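Local coordinates for protein Exo-1,3/1,4-beta-glucanase (Pseudoalteromonas sp., PDB 3UT0) that probably hydrolyses beta-1,3- and beta-1,4-linked glucans as an exo-acting family 3 glycoside hydrolase with beta-glucosidase-like activity and bound calcium, at residues A[229-234]-A[262-267]; A[300-305]-A[673-678]; A[648-653]-A[699-704]; A[726-731]-A[787-792]; A[734-739]-A[777-782]. All blocks are in the same frame, centred on the assembly; numbering follows the deposited sequence.

Interaction 1 (A[229-234]-A[262-267]); sequences RGNTLI and FNSWNG
A short parallel beta ladder in the N-terminal, TIM-barrel-like domain of this family 3 glycoside hydrolase pairs Asn231 with Ser264 and Thr232 with Trp265, and a flat Arg229-Phe262 stack prolongs it at one end. The backbone rungs are Ser264 N to Gly230 O, Thr232 N to Ser264 O and Asn266 N to Thr232 O. Arg229, extended from CG to NE, runs alongside Phe262 and lays its guanidinium over the ring, planes 9° apart, with Arg229 CZ 3.7 Å from the centroid of the Phe262 ring; NH2 forms a salt bridge with Glu494. Asn231 OD1 accepts twice, from Ser264 OG at 2.6 Å, above the carbonyl plane, and from Gly267 N at 2.9 Å. At the far end Ile234 O is gripped from opposite faces of its plane by Trp265 NE1 (2.9 Å) and Asn266 ND2 (3.0 Å), while Asn266 OD1 takes Ile234 N (3.0 Å) on a lone pair. With a leucine in place of Arg229, Glu494 would probably be left without its cationic mate and the Phe262 face without its flat cover. Doubled acceptors and a carboxylate-tethered stack are consistent with a defined register and a guanidinium held flat on Phe262.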
# COMPACT_ATOMS: atom_id res chain seq x y z
N ARG A 229 0.54 -1.73 -6.51
CA ARG A 229 1.43 -2.86 -6.78
C ARG A 229 1.92 -2.81 -8.21
O ARG A 229 2.32 -3.81 -8.80
CB ARG A 229 0.73 -4.20 -6.53
CG ARG A 229 0.11 -4.32 -5.14
CD ARG A 229 -0.26 -5.75 -4.84
NE ARG A 229 -0.93 -5.87 -3.56
CZ ARG A 229 -1.23 -7.02 -2.98
NH1 ARG A 229 -0.98 -8.16 -3.62
NH2 ARG A 229 -1.84 -7.05 -1.79
N GLY A 230 1.91 -1.61 -8.78
CA GLY A 230 2.26 -1.39 -10.16
C GLY A 230 3.77 -1.26 -10.33
O GLY A 230 4.55 -1.88 -9.60
N ASN A 231 4.15 -0.60 -11.41
CA ASN A 231 5.52 -0.49 -11.86
C ASN A 231 6.07 0.91 -11.65
O ASN A 231 5.44 1.89 -12.05
CB ASN A 231 5.63 -0.85 -13.33
CG ASN A 231 7.06 -1.07 -13.78
OD1 ASN A 231 7.94 -1.35 -12.96
ND2 ASN A 231 7.32 -0.87 -15.06
N THR A 232 7.15 1.04 -10.91
CA THR A 232 7.74 2.34 -10.67
C THR A 232 8.84 2.64 -11.66
O THR A 232 9.92 2.06 -11.58
CB THR A 232 8.29 2.43 -9.24
OG1 THR A 232 7.20 2.24 -8.34
CG2 THR A 232 8.95 3.77 -9.00
N LEU A 233 8.60 3.60 -12.55
CA LEU A 233 9.53 3.85 -13.64
C LEU A 233 10.33 5.10 -13.36
O LEU A 233 9.85 6.22 -13.51
CB LEU A 233 8.76 4.07 -14.94
CG LEU A 233 8.80 2.89 -15.90
CD1 LEU A 233 7.90 3.15 -17.11
CD2 LEU A 233 10.23 2.65 -16.33
N ILE A 234 11.55 4.89 -12.86
CA ILE A 234 12.39 6.01 -12.44
C ILE A 234 13.85 5.55 -12.32
O ILE A 234 14.10 4.37 -12.09
CB ILE A 234 11.90 6.58 -11.08
CG1 ILE A 234 12.41 8.01 -10.87
CG2 ILE A 234 12.23 5.63 -9.91
CD1 ILE A 234 11.77 8.67 -9.67
N PHE A 262 5.50 -4.15 -2.54
CA PHE A 262 4.84 -4.94 -3.58
C PHE A 262 5.16 -4.54 -5.01
O PHE A 262 5.12 -5.36 -5.91
CB PHE A 262 3.32 -4.83 -3.45
CG PHE A 262 2.70 -5.71 -2.40
CD1 PHE A 262 2.81 -7.07 -2.50
CD2 PHE A 262 1.95 -5.18 -1.36
CE1 PHE A 262 2.22 -7.90 -1.58
CE2 PHE A 262 1.35 -6.02 -0.45
CZ PHE A 262 1.50 -7.38 -0.55
N ASN A 263 5.44 -3.27 -5.22
CA ASN A 263 5.63 -2.77 -6.57
C ASN A 263 6.88 -3.33 -7.22
O ASN A 263 7.77 -3.87 -6.55
CB ASN A 263 5.67 -1.24 -6.55
CG ASN A 263 6.81 -0.71 -5.69
OD1 ASN A 263 6.72 -0.78 -4.47
ND2 ASN A 263 7.85 -0.17 -6.30
N SER A 264 6.99 -3.11 -8.52
CA SER A 264 8.21 -3.41 -9.24
C SER A 264 8.93 -2.10 -9.45
O SER A 264 8.34 -1.03 -9.37
CB SER A 264 7.92 -4.09 -10.58
OG SER A 264 7.08 -3.31 -11.42
N TRP A 265 10.23 -2.20 -9.69
CA TRP A 265 11.04 -1.06 -10.07
C TRP A 265 11.61 -1.34 -11.45
O TRP A 265 12.31 -2.33 -11.64
CB TRP A 265 12.17 -0.81 -9.07
CG TRP A 265 13.11 0.27 -9.46
CD1 TRP A 265 12.77 1.50 -9.93
CD2 TRP A 265 14.54 0.22 -9.43
NE1 TRP A 265 13.90 2.23 -10.18
CE2 TRP A 265 15.00 1.47 -9.89
CE3 TRP A 265 15.47 -0.74 -9.05
CZ2 TRP A 265 16.36 1.78 -9.98
CZ3 TRP A 265 16.82 -0.44 -9.16
CH2 TRP A 265 17.25 0.81 -9.62
N ASN A 266 11.25 -0.50 -12.40
CA ASN A 266 11.64 -0.63 -13.80
C ASN A 266 11.46 -2.08 -14.27
O ASN A 266 12.35 -2.68 -14.85
CB ASN A 266 13.09 -0.17 -14.00
CG ASN A 266 13.27 1.32 -13.69
OD1 ASN A 266 12.33 2.11 -13.79
ND2 ASN A 266 14.48 1.70 -13.31
N GLY A 267 10.32 -2.66 -13.94
CA GLY A 267 9.92 -3.98 -14.39
C GLY A 267 10.28 -5.14 -13.46
O GLY A 267 9.71 -6.23 -13.59

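Interaction 2 (A[300-305]-A[673-678]); sequences FVEGCD and SLLMQS
The type II beta turn Val301-Cys304 lies against strand 674-678, its nearest CA atoms 6.0 Å from the strand (Glu302 to Gln677), and no backbone hydrogen bond joins the two. This is a seam between the N-terminal, TIM-barrel-like domain and the galactose-binding-like beta domain. Gln677 reaches across it: its chain, bent at chi2 (-66°), brings NE2 to 2.9 Å from Val301 O, approaching from above the carbonyl plane with a bent N-H...O angle of 131°. The turn's own Cys304 N meets Val301 O from the opposite face, and Gln677 NE2 also donates to Lys299 O. The other end of the amide is held by its own strand, Ser678 N donating to Gln677 OE1, limiting its rotation. Beside it, the Leu675 and Glu302 side chains cross at about a right angle, Leu675 CD1 3.8 Å from Glu302 OE1; that oxygen is engaged by Arg693 and Asn691. The Cys304-Cys309 disulfide closes a small loop directly after the turn. Ser678 OG lies in the plane of the Phe300 ring, at its edge, 3.7 Å from Phe300 CD1. One water donates to both Phe300 O (2.6 Å) and Ser678 O (2.8 Å).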
# COMPACT_ATOMS: atom_id res chain seq x y z
N PHE A 300 4.86 -13.30 -5.87
CA PHE A 300 4.97 -12.51 -7.09
C PHE A 300 6.37 -12.43 -7.68
O PHE A 300 6.57 -11.90 -8.77
CB PHE A 300 4.40 -11.11 -6.90
CG PHE A 300 2.95 -11.09 -6.51
CD1 PHE A 300 1.97 -11.22 -7.49
CD2 PHE A 300 2.55 -10.90 -5.20
CE1 PHE A 300 0.63 -11.20 -7.16
CE2 PHE A 300 1.20 -10.87 -4.87
CZ PHE A 300 0.24 -11.02 -5.85
N VAL A 301 7.34 -12.96 -6.95
CA VAL A 301 8.72 -12.95 -7.38
C VAL A 301 8.98 -13.99 -8.46
O VAL A 301 8.41 -15.08 -8.41
CB VAL A 301 9.63 -13.18 -6.16
CG1 VAL A 301 11.10 -13.20 -6.57
CG2 VAL A 301 9.41 -12.05 -5.17
N GLU A 302 9.82 -13.67 -9.44
CA GLU A 302 10.10 -14.59 -10.56
C GLU A 302 10.69 -15.90 -10.06
O GLU A 302 11.64 -15.89 -9.28
CB GLU A 302 11.06 -13.97 -11.58
CG GLU A 302 12.00 -12.94 -11.03
CD GLU A 302 12.97 -12.44 -12.09
OE1 GLU A 302 13.09 -13.10 -13.15
OE2 GLU A 302 13.50 -11.33 -11.92
N GLY A 303 10.08 -17.02 -10.45
CA GLY A 303 10.60 -18.32 -10.07
C GLY A 303 10.00 -18.80 -8.76
O GLY A 303 10.35 -19.87 -8.26
N CYS A 304 9.27 -17.92 -8.11
CA CYS A 304 8.63 -18.24 -6.83
C CYS A 304 7.13 -18.57 -6.94
O CYS A 304 6.50 -18.34 -7.97
CB CYS A 304 8.80 -17.06 -5.88
SG CYS A 304 10.53 -16.70 -5.52
N ASP A 305 6.59 -19.13 -5.86
CA ASP A 305 5.15 -19.33 -5.70
C ASP A 305 4.76 -19.24 -4.22
O ASP A 305 5.57 -18.81 -3.40
CB ASP A 305 4.71 -20.66 -6.34
CG ASP A 305 5.43 -21.86 -5.76
OD1 ASP A 305 5.52 -21.96 -4.52
OD2 ASP A 305 5.97 -22.67 -6.55
N SER A 673 15.08 -21.26 -17.26
CA SER A 673 15.23 -20.53 -18.52
C SER A 673 14.15 -19.49 -18.80
O SER A 673 14.46 -18.38 -19.24
CB SER A 673 15.32 -21.50 -19.70
OG SER A 673 16.54 -22.24 -19.65
N LEU A 674 12.90 -19.84 -18.55
CA LEU A 674 11.80 -18.95 -18.87
C LEU A 674 10.85 -18.86 -17.69
O LEU A 674 10.22 -19.85 -17.31
CB LEU A 674 11.04 -19.45 -20.10
CG LEU A 674 9.86 -18.61 -20.57
CD1 LEU A 674 10.27 -17.14 -20.72
CD2 LEU A 674 9.29 -19.16 -21.89
N LEU A 675 10.72 -17.67 -17.12
CA LEU A 675 9.89 -17.52 -15.93
C LEU A 675 8.70 -16.62 -16.23
O LEU A 675 8.87 -15.58 -16.86
CB LEU A 675 10.71 -16.92 -14.79
CG LEU A 675 12.06 -17.58 -14.54
CD1 LEU A 675 12.80 -16.89 -13.39
CD2 LEU A 675 11.86 -19.06 -14.25
N MET A 676 7.53 -17.00 -15.75
CA MET A 676 6.33 -16.21 -15.95
C MET A 676 5.77 -15.77 -14.61
O MET A 676 5.63 -16.58 -13.70
CB MET A 676 5.24 -16.99 -16.72
CG MET A 676 3.89 -16.25 -16.79
SD MET A 676 2.56 -17.11 -17.70
CE MET A 676 1.99 -18.23 -16.43
N GLN A 677 5.44 -14.49 -14.51
CA GLN A 677 4.77 -13.98 -13.34
C GLN A 677 3.57 -13.14 -13.72
O GLN A 677 3.30 -12.96 -14.91
CB GLN A 677 5.74 -13.15 -12.49
CG GLN A 677 6.34 -13.92 -11.34
CD GLN A 677 5.31 -14.32 -10.30
OE1 GLN A 677 4.18 -13.82 -10.29
NE2 GLN A 677 5.70 -15.23 -9.42
N SER A 678 2.85 -12.63 -12.73
CA SER A 678 1.75 -11.73 -13.01
C SER A 678 2.15 -10.29 -12.70
O SER A 678 2.88 -10.04 -11.74
CB SER A 678 0.50 -12.13 -12.25
OG SER A 678 0.71 -12.03 -10.85
O HOH W 1 5.45 -10.44 -10.60

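Interaction 3 (A[648-653]-A[699-704]); sequences TWQLAD and SLSYLE
Strands 648-653 and 699-702 run antiparallel but strongly twisted, their axes 4.8 Å apart and their directions at 128°. They are neighbours in the six-stranded antiparallel sheet of the galactose-binding-like domain. Thr648-Ser701 and Gln650-Ser699 are hydrogen-bonded pairs flanking the non-hydrogen-bonded pair Trp649-Leu700. In the first, the bond from Ser701 N to Thr648 O (2.9 Å) is almost straight.

On one face Leu700 crosses Trp649 at a slant. Its CD1 sits over the indole, 4.2 Å from the centroid of the six-membered ring of Trp649 and 11° off the normal, a CH-pi contact, while Leu700 CB reaches Trp649 CZ3 at 3.9 Å. Leu700 CG, anti to the backbone N (chi1 177°), swings the branch toward the indole. Phe639 meets the same indole edge-to-face and Phe690 packs against it too, so Trp649 belongs to an aromatic cluster that extends to Met676 on strand 674-679.

The opposite face is more polar. The extended Gln650 side chain lies along the two serines, its CB 3.2 Å from Ser699 OG and its CD 3.6 Å from Ser701 OG; that second hydroxyl is hydrogen-bonded to Asp781 on the next strand. At the corner where the chain leaves the sheet, Leu703 meets Thr648 at about a right angle, Leu703 CD2 lying 3.6 Å from Thr648 CG2.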
# COMPACT_ATOMS: atom_id res chain seq x y z
N THR A 648 -3.94 -21.33 -23.69
CA THR A 648 -3.01 -21.63 -22.61
C THR A 648 -1.66 -21.00 -22.93
O THR A 648 -1.35 -20.73 -24.08
CB THR A 648 -2.80 -23.15 -22.48
OG1 THR A 648 -1.76 -23.40 -21.53
CG2 THR A 648 -2.39 -23.75 -23.81
N TRP A 649 -0.86 -20.75 -21.89
CA TRP A 649 0.53 -20.37 -22.10
C TRP A 649 1.36 -21.62 -22.28
O TRP A 649 0.98 -22.69 -21.81
CB TRP A 649 1.09 -19.57 -20.92
CG TRP A 649 0.35 -18.30 -20.63
CD1 TRP A 649 -0.54 -18.08 -19.61
CD2 TRP A 649 0.42 -17.07 -21.36
NE1 TRP A 649 -1.02 -16.80 -19.67
CE2 TRP A 649 -0.45 -16.16 -20.73
CE3 TRP A 649 1.13 -16.65 -22.50
CZ2 TRP A 649 -0.63 -14.85 -21.19
CZ3 TRP A 649 0.96 -15.35 -22.93
CH2 TRP A 649 0.09 -14.47 -22.28
N GLN A 650 2.47 -21.49 -22.99
CA GLN A 650 3.42 -22.58 -23.18
C GLN A 650 4.79 -22.02 -22.94
O GLN A 650 5.15 -20.97 -23.49
CB GLN A 650 3.38 -23.17 -24.59
CG GLN A 650 2.20 -24.06 -24.90
CD GLN A 650 2.44 -24.92 -26.13
OE1 GLN A 650 3.57 -25.01 -26.65
NE2 GLN A 650 1.39 -25.58 -26.61
N LEU A 651 5.57 -22.72 -22.14
CA LEU A 651 6.91 -22.28 -21.83
C LEU A 651 7.85 -23.40 -22.21
O LEU A 651 7.81 -24.49 -21.63
CB LEU A 651 7.03 -21.94 -20.34
CG LEU A 651 6.39 -20.64 -19.85
CD1 LEU A 651 4.88 -20.71 -19.84
CD2 LEU A 651 6.91 -20.28 -18.46
N ALA A 652 8.70 -23.15 -23.19
CA ALA A 652 9.52 -24.22 -23.74
C ALA A 652 10.99 -23.87 -23.69
O ALA A 652 11.41 -22.87 -24.25
CB ALA A 652 9.10 -24.53 -25.18
N ASP A 653 11.77 -24.70 -23.01
CA ASP A 653 13.21 -24.48 -22.95
C ASP A 653 13.94 -25.49 -23.81
O ASP A 653 13.32 -26.21 -24.59
CB ASP A 653 13.73 -24.52 -21.50
CG ASP A 653 13.19 -25.70 -20.71
OD1 ASP A 653 13.04 -26.80 -21.29
OD2 ASP A 653 12.91 -25.52 -19.50
N SER A 699 4.82 -19.13 -25.78
CA SER A 699 3.74 -18.99 -26.74
C SER A 699 2.38 -18.86 -26.06
O SER A 699 2.15 -19.46 -25.01
CB SER A 699 3.76 -20.11 -27.80
OG SER A 699 3.79 -21.40 -27.22
N LEU A 700 1.52 -18.04 -26.65
CA LEU A 700 0.11 -18.07 -26.30
C LEU A 700 -0.53 -18.99 -27.33
O LEU A 700 -0.54 -18.69 -28.52
CB LEU A 700 -0.46 -16.65 -26.37
CG LEU A 700 -1.95 -16.49 -26.09
CD1 LEU A 700 -2.29 -17.16 -24.81
CD2 LEU A 700 -2.34 -15.01 -26.06
N SER A 701 -1.03 -20.13 -26.86
CA SER A 701 -1.41 -21.24 -27.74
C SER A 701 -2.84 -21.71 -27.58
O SER A 701 -3.44 -21.61 -26.51
CB SER A 701 -0.49 -22.43 -27.48
OG SER A 701 0.87 -22.04 -27.56
N TYR A 702 -3.39 -22.24 -28.67
CA TYR A 702 -4.68 -22.90 -28.63
C TYR A 702 -4.48 -24.31 -28.05
O TYR A 702 -3.49 -24.97 -28.36
CB TYR A 702 -5.30 -22.95 -30.04
CG TYR A 702 -5.63 -21.59 -30.64
CD1 TYR A 702 -6.87 -21.00 -30.43
CD2 TYR A 702 -4.69 -20.89 -31.39
CE1 TYR A 702 -7.17 -19.76 -30.96
CE2 TYR A 702 -4.99 -19.64 -31.93
CZ TYR A 702 -6.24 -19.09 -31.71
OH TYR A 702 -6.55 -17.85 -32.23
N LEU A 703 -5.40 -24.76 -27.20
CA LEU A 703 -5.34 -26.13 -26.68
C LEU A 703 -5.57 -27.13 -27.82
O LEU A 703 -4.94 -28.18 -27.87
CB LEU A 703 -6.38 -26.34 -25.57
CG LEU A 703 -5.95 -26.08 -24.12
CD1 LEU A 703 -4.61 -26.74 -23.82
CD2 LEU A 703 -5.90 -24.60 -23.81
N GLU A 704 -6.47 -26.78 -28.73
CA GLU A 704 -6.70 -27.57 -29.94
C GLU A 704 -6.53 -26.67 -31.17
O GLU A 704 -7.27 -25.69 -31.33
CB GLU A 704 -8.09 -28.19 -29.92
CG GLU A 704 -8.34 -29.10 -28.73
CD GLU A 704 -9.76 -29.64 -28.70
OE1 GLU A 704 -10.66 -28.99 -29.27
OE2 GLU A 704 -9.96 -30.73 -28.12

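Interaction 4 (A[726-731]-A[787-792]); sequences APEQGA and SQNLSL
Pro727 and Leu790 lie side by side and point the same way, the ring CD of Pro727 3.6 Å from CD1 of Leu790. Pro727 opens a type I beta turn ending at Gly730, and this turn folds over the bend between strands 779-787 and 790-800 in the galactose-binding-like domain. The proline also presents its CA to Asn789 O at 3.0 Å, a CA-H...O contact.

Ser787 crosses from the strand side with its hydroxyl anti to the backbone N (chi1 -162°), which carries OG to 2.9 Å from Gly730 O; the hydroxyl is tilted 27° from the carbonyl plane. The methyl of Ala731 covers the same hydroxyl, CB to Ser787 OG 3.4 Å. Farther out Gln729 and Gln788 cross with their amide planes nearly perpendicular, at 86°. Here the aliphatic part of Gln729 does the touching, its CG lying 3.3 Å from Gln788 NE2.

A water fills the angle between turn and bend: it accepts from Gln729 N (2.7 Å) and donates to Asn789 O (2.9 Å) and Gly730 O, tying three backbone groups together. Phe748 covers Pro727 and Ala731 from a neighbouring loop, and Trp692 of strand 687-692 packs on Ser787 and Leu790. The turn therefore lies over the place where the chain passes from the six-stranded antiparallel sheet into the mixed sheet, beside the start of strand 731-737.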
# COMPACT_ATOMS: atom_id res chain seq x y z
N ALA A 726 15.70 -4.51 -23.12
CA ALA A 726 15.83 -4.92 -24.52
C ALA A 726 16.74 -6.13 -24.66
O ALA A 726 17.77 -6.22 -24.00
CB ALA A 726 16.35 -3.79 -25.35
N PRO A 727 16.37 -7.08 -25.53
CA PRO A 727 17.14 -8.31 -25.71
C PRO A 727 18.50 -8.06 -26.34
O PRO A 727 18.58 -7.59 -27.48
CB PRO A 727 16.25 -9.15 -26.64
CG PRO A 727 15.45 -8.16 -27.37
CD PRO A 727 15.23 -7.00 -26.46
N GLU A 728 19.57 -8.37 -25.61
CA GLU A 728 20.93 -8.17 -26.07
C GLU A 728 21.26 -9.06 -27.27
O GLU A 728 21.92 -8.63 -28.21
CB GLU A 728 21.92 -8.44 -24.94
CG GLU A 728 21.64 -7.66 -23.68
CD GLU A 728 22.55 -8.05 -22.54
OE1 GLU A 728 23.42 -8.92 -22.76
OE2 GLU A 728 22.39 -7.50 -21.44
N GLN A 729 20.81 -10.31 -27.21
CA GLN A 729 21.09 -11.28 -28.26
C GLN A 729 19.96 -11.33 -29.27
O GLN A 729 19.80 -12.32 -29.99
CB GLN A 729 21.32 -12.67 -27.65
CG GLN A 729 22.66 -13.30 -27.97
CD GLN A 729 23.79 -12.71 -27.17
OE1 GLN A 729 23.89 -11.49 -27.01
NE2 GLN A 729 24.66 -13.57 -26.65
N GLY A 730 19.16 -10.27 -29.33
CA GLY A 730 18.02 -10.24 -30.22
C GLY A 730 16.88 -11.11 -29.76
O GLY A 730 17.02 -11.92 -28.83
N ALA A 731 15.72 -10.95 -30.39
CA ALA A 731 14.53 -11.69 -30.03
C ALA A 731 13.55 -11.68 -31.19
O ALA A 731 13.59 -10.80 -32.05
CB ALA A 731 13.88 -11.09 -28.79
N SER A 787 13.89 -15.83 -27.50
CA SER A 787 15.05 -15.05 -27.08
C SER A 787 15.92 -15.80 -26.06
O SER A 787 15.48 -16.78 -25.44
CB SER A 787 14.61 -13.74 -26.45
OG SER A 787 15.67 -12.81 -26.41
N GLN A 788 17.15 -15.32 -25.89
CA GLN A 788 18.08 -15.86 -24.89
C GLN A 788 18.12 -14.97 -23.65
O GLN A 788 18.61 -15.37 -22.60
CB GLN A 788 19.50 -15.93 -25.47
CG GLN A 788 19.58 -16.42 -26.89
CD GLN A 788 20.99 -16.34 -27.43
OE1 GLN A 788 21.96 -16.47 -26.69
NE2 GLN A 788 21.12 -16.11 -28.73
N ASN A 789 17.62 -13.75 -23.79
CA ASN A 789 17.82 -12.72 -22.79
C ASN A 789 16.89 -11.55 -23.03
O ASN A 789 17.13 -10.73 -23.91
CB ASN A 789 19.28 -12.26 -22.82
CG ASN A 789 19.61 -11.35 -21.68
OD1 ASN A 789 19.61 -10.13 -21.81
ND2 ASN A 789 19.91 -11.95 -20.54
N LEU A 790 15.83 -11.48 -22.25
CA LEU A 790 14.77 -10.53 -22.53
C LEU A 790 13.90 -10.39 -21.30
O LEU A 790 13.77 -11.33 -20.51
CB LEU A 790 13.93 -11.02 -23.72
CG LEU A 790 12.63 -10.27 -23.99
CD1 LEU A 790 12.91 -8.84 -24.39
CD2 LEU A 790 11.75 -11.00 -25.06
N SER A 791 13.33 -9.20 -21.11
CA SER A 791 12.41 -9.00 -20.01
C SER A 791 11.26 -8.09 -20.40
O SER A 791 11.45 -6.93 -20.76
CB SER A 791 13.14 -8.44 -18.78
OG SER A 791 14.21 -9.29 -18.45
N LEU A 792 10.05 -8.62 -20.30
CA LEU A 792 8.91 -7.88 -20.80
C LEU A 792 7.63 -8.34 -20.15
O LEU A 792 7.61 -9.34 -19.42
CB LEU A 792 8.82 -8.02 -22.33
CG LEU A 792 8.76 -9.41 -22.97
CD1 LEU A 792 7.46 -10.14 -22.66
CD2 LEU A 792 8.87 -9.20 -24.46
O HOH W 2 18.75 -11.70 -26.09

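Interaction 5 (A[734-739]-A[777-782]); sequences QVMCSE and QPITDA
Cys737 O receives two backbone donors, Thr780 N at 2.7 Å and, weakly, Asp781 N at 3.4 Å: a classic beta bulge in the antiparallel sheet of the galactose-binding-like domain, with Thr780 and Asp781 both facing Cys737. Cys737 N returns a bond to Asp781 O (2.9 Å). One residue earlier, Met736 N donates to Ala782 O (3.1 Å), well above that carbonyl plane. The extra residue is consistent with the corners both chains turn here, at Met736 and at Thr780 and Ala782. The Cys737 disulfide with Cys742 closes the hairpin to strand 742-747, and the Asp781 carboxylate forms a salt bridge with Arg784.

Ile779, just before the bulge, packs against the Cys737 carbonyl and Met736. The turn at chi2 (-53°) brings its CD1 against the backbone of the partner strand, 3.5 Å from Met736 C. Its CG2 meets the thioether at 3.8 Å from Met736 SD, the two side chains crossing at about a right angle; Tyr702 also touches Ile779. Cutting Ile779 back to an alanine would probably open a gap beside Cys737 O and leave the Met736 thioether freer to turn. At the edge, Ser738 CB comes 3.1 Å from Pro778 O.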
# COMPACT_ATOMS: atom_id res chain seq x y z
N GLN A 734 6.77 -14.03 -33.37
CA GLN A 734 6.00 -14.67 -34.43
C GLN A 734 4.51 -14.64 -34.11
O GLN A 734 4.11 -14.65 -32.96
CB GLN A 734 6.48 -16.10 -34.64
CG GLN A 734 7.80 -16.18 -35.37
CD GLN A 734 8.51 -17.52 -35.18
OE1 GLN A 734 8.59 -18.05 -34.07
NE2 GLN A 734 9.03 -18.08 -36.28
N VAL A 735 3.68 -14.57 -35.15
CA VAL A 735 2.24 -14.44 -34.96
C VAL A 735 1.48 -15.43 -35.83
O VAL A 735 1.76 -15.55 -37.02
CB VAL A 735 1.76 -13.00 -35.23
CG1 VAL A 735 0.26 -12.89 -35.11
CG2 VAL A 735 2.43 -12.03 -34.27
N MET A 736 0.52 -16.13 -35.22
CA MET A 736 -0.34 -17.09 -35.92
C MET A 736 0.46 -18.16 -36.63
O MET A 736 0.65 -18.11 -37.84
CB MET A 736 -1.25 -16.37 -36.93
CG MET A 736 -2.26 -15.46 -36.29
SD MET A 736 -3.25 -16.35 -35.08
CE MET A 736 -4.27 -15.01 -34.48
N CYS A 737 0.93 -19.14 -35.86
CA CYS A 737 1.81 -20.18 -36.37
C CYS A 737 1.14 -21.55 -36.40
O CYS A 737 0.11 -21.77 -35.75
CB CYS A 737 3.08 -20.24 -35.51
SG CYS A 737 3.96 -18.66 -35.35
N SER A 738 1.72 -22.48 -37.14
CA SER A 738 1.09 -23.77 -37.35
C SER A 738 2.11 -24.88 -37.51
O SER A 738 1.95 -25.75 -38.35
CB SER A 738 0.23 -23.72 -38.62
OG SER A 738 1.04 -23.53 -39.77
N GLU A 739 3.16 -24.84 -36.69
CA GLU A 739 4.27 -25.79 -36.79
C GLU A 739 5.11 -25.61 -38.05
O GLU A 739 6.34 -25.64 -38.00
CB GLU A 739 3.81 -27.25 -36.69
CG GLU A 739 2.97 -27.58 -35.48
CD GLU A 739 2.43 -29.00 -35.53
OE1 GLU A 739 2.91 -29.78 -36.38
OE2 GLU A 739 1.53 -29.33 -34.73
N GLN A 777 -2.44 -23.47 -42.89
CA GLN A 777 -2.63 -24.52 -41.87
C GLN A 777 -3.31 -24.02 -40.59
O GLN A 777 -3.29 -22.81 -40.31
CB GLN A 777 -1.28 -25.17 -41.54
CG GLN A 777 -0.63 -25.87 -42.71
CD GLN A 777 -1.56 -26.87 -43.37
OE1 GLN A 777 -2.05 -27.80 -42.73
NE2 GLN A 777 -1.83 -26.67 -44.66
N PRO A 778 -3.95 -24.94 -39.84
CA PRO A 778 -4.59 -24.61 -38.54
C PRO A 778 -3.58 -24.08 -37.53
O PRO A 778 -2.48 -24.61 -37.45
CB PRO A 778 -5.14 -25.95 -38.05
CG PRO A 778 -4.41 -26.99 -38.86
CD PRO A 778 -4.16 -26.35 -40.20
N ILE A 779 -3.98 -23.08 -36.75
CA ILE A 779 -3.07 -22.33 -35.89
C ILE A 779 -2.87 -23.00 -34.53
O ILE A 779 -3.82 -23.41 -33.88
CB ILE A 779 -3.56 -20.87 -35.71
CG1 ILE A 779 -3.48 -20.12 -37.03
CG2 ILE A 779 -2.75 -20.12 -34.67
CD1 ILE A 779 -2.12 -20.22 -37.67
N THR A 780 -1.61 -23.13 -34.12
CA THR A 780 -1.33 -23.73 -32.84
C THR A 780 -0.69 -22.75 -31.84
O THR A 780 -0.95 -22.82 -30.65
CB THR A 780 -0.53 -25.03 -32.99
OG1 THR A 780 -0.56 -25.74 -31.75
CG2 THR A 780 0.90 -24.73 -33.38
N ASP A 781 0.10 -21.80 -32.34
CA ASP A 781 0.61 -20.72 -31.51
C ASP A 781 0.16 -19.37 -32.01
O ASP A 781 0.65 -18.89 -33.03
CB ASP A 781 2.13 -20.73 -31.45
CG ASP A 781 2.68 -21.92 -30.72
OD1 ASP A 781 1.89 -22.64 -30.07
OD2 ASP A 781 3.91 -22.12 -30.78
N ALA A 782 -0.77 -18.77 -31.28
CA ALA A 782 -1.34 -17.48 -31.66
C ALA A 782 -0.28 -16.39 -31.56
O ALA A 782 -0.25 -15.44 -32.35
CB ALA A 782 -2.52 -17.14 -30.79

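From the N terminus, interaction 1 closes a 27-residue, largely helical loop within the N-terminal domain, before interaction 2 opens. Interaction 2 spans 367 residues and ties that domain to the galactose-binding-like domain; it touches interaction 1 where Arg229 NH1 packs on Phe300 CE2. Its segments alternate along the chain with those of interaction 3, which closes a helix-free loop of 45 residues; Met676 and Leu674 pack on Trp649 and Leu651, joining the domain's two sheets face to face. Interaction 5 closes 37 residues, nested within the 55-residue loop of interaction 4. Interactions 3 and 5 share the antiparallel sheet through adjacent strands 696-702 and 779-787; 777-782 and 787-792 carry the chain towards the mixed sheet.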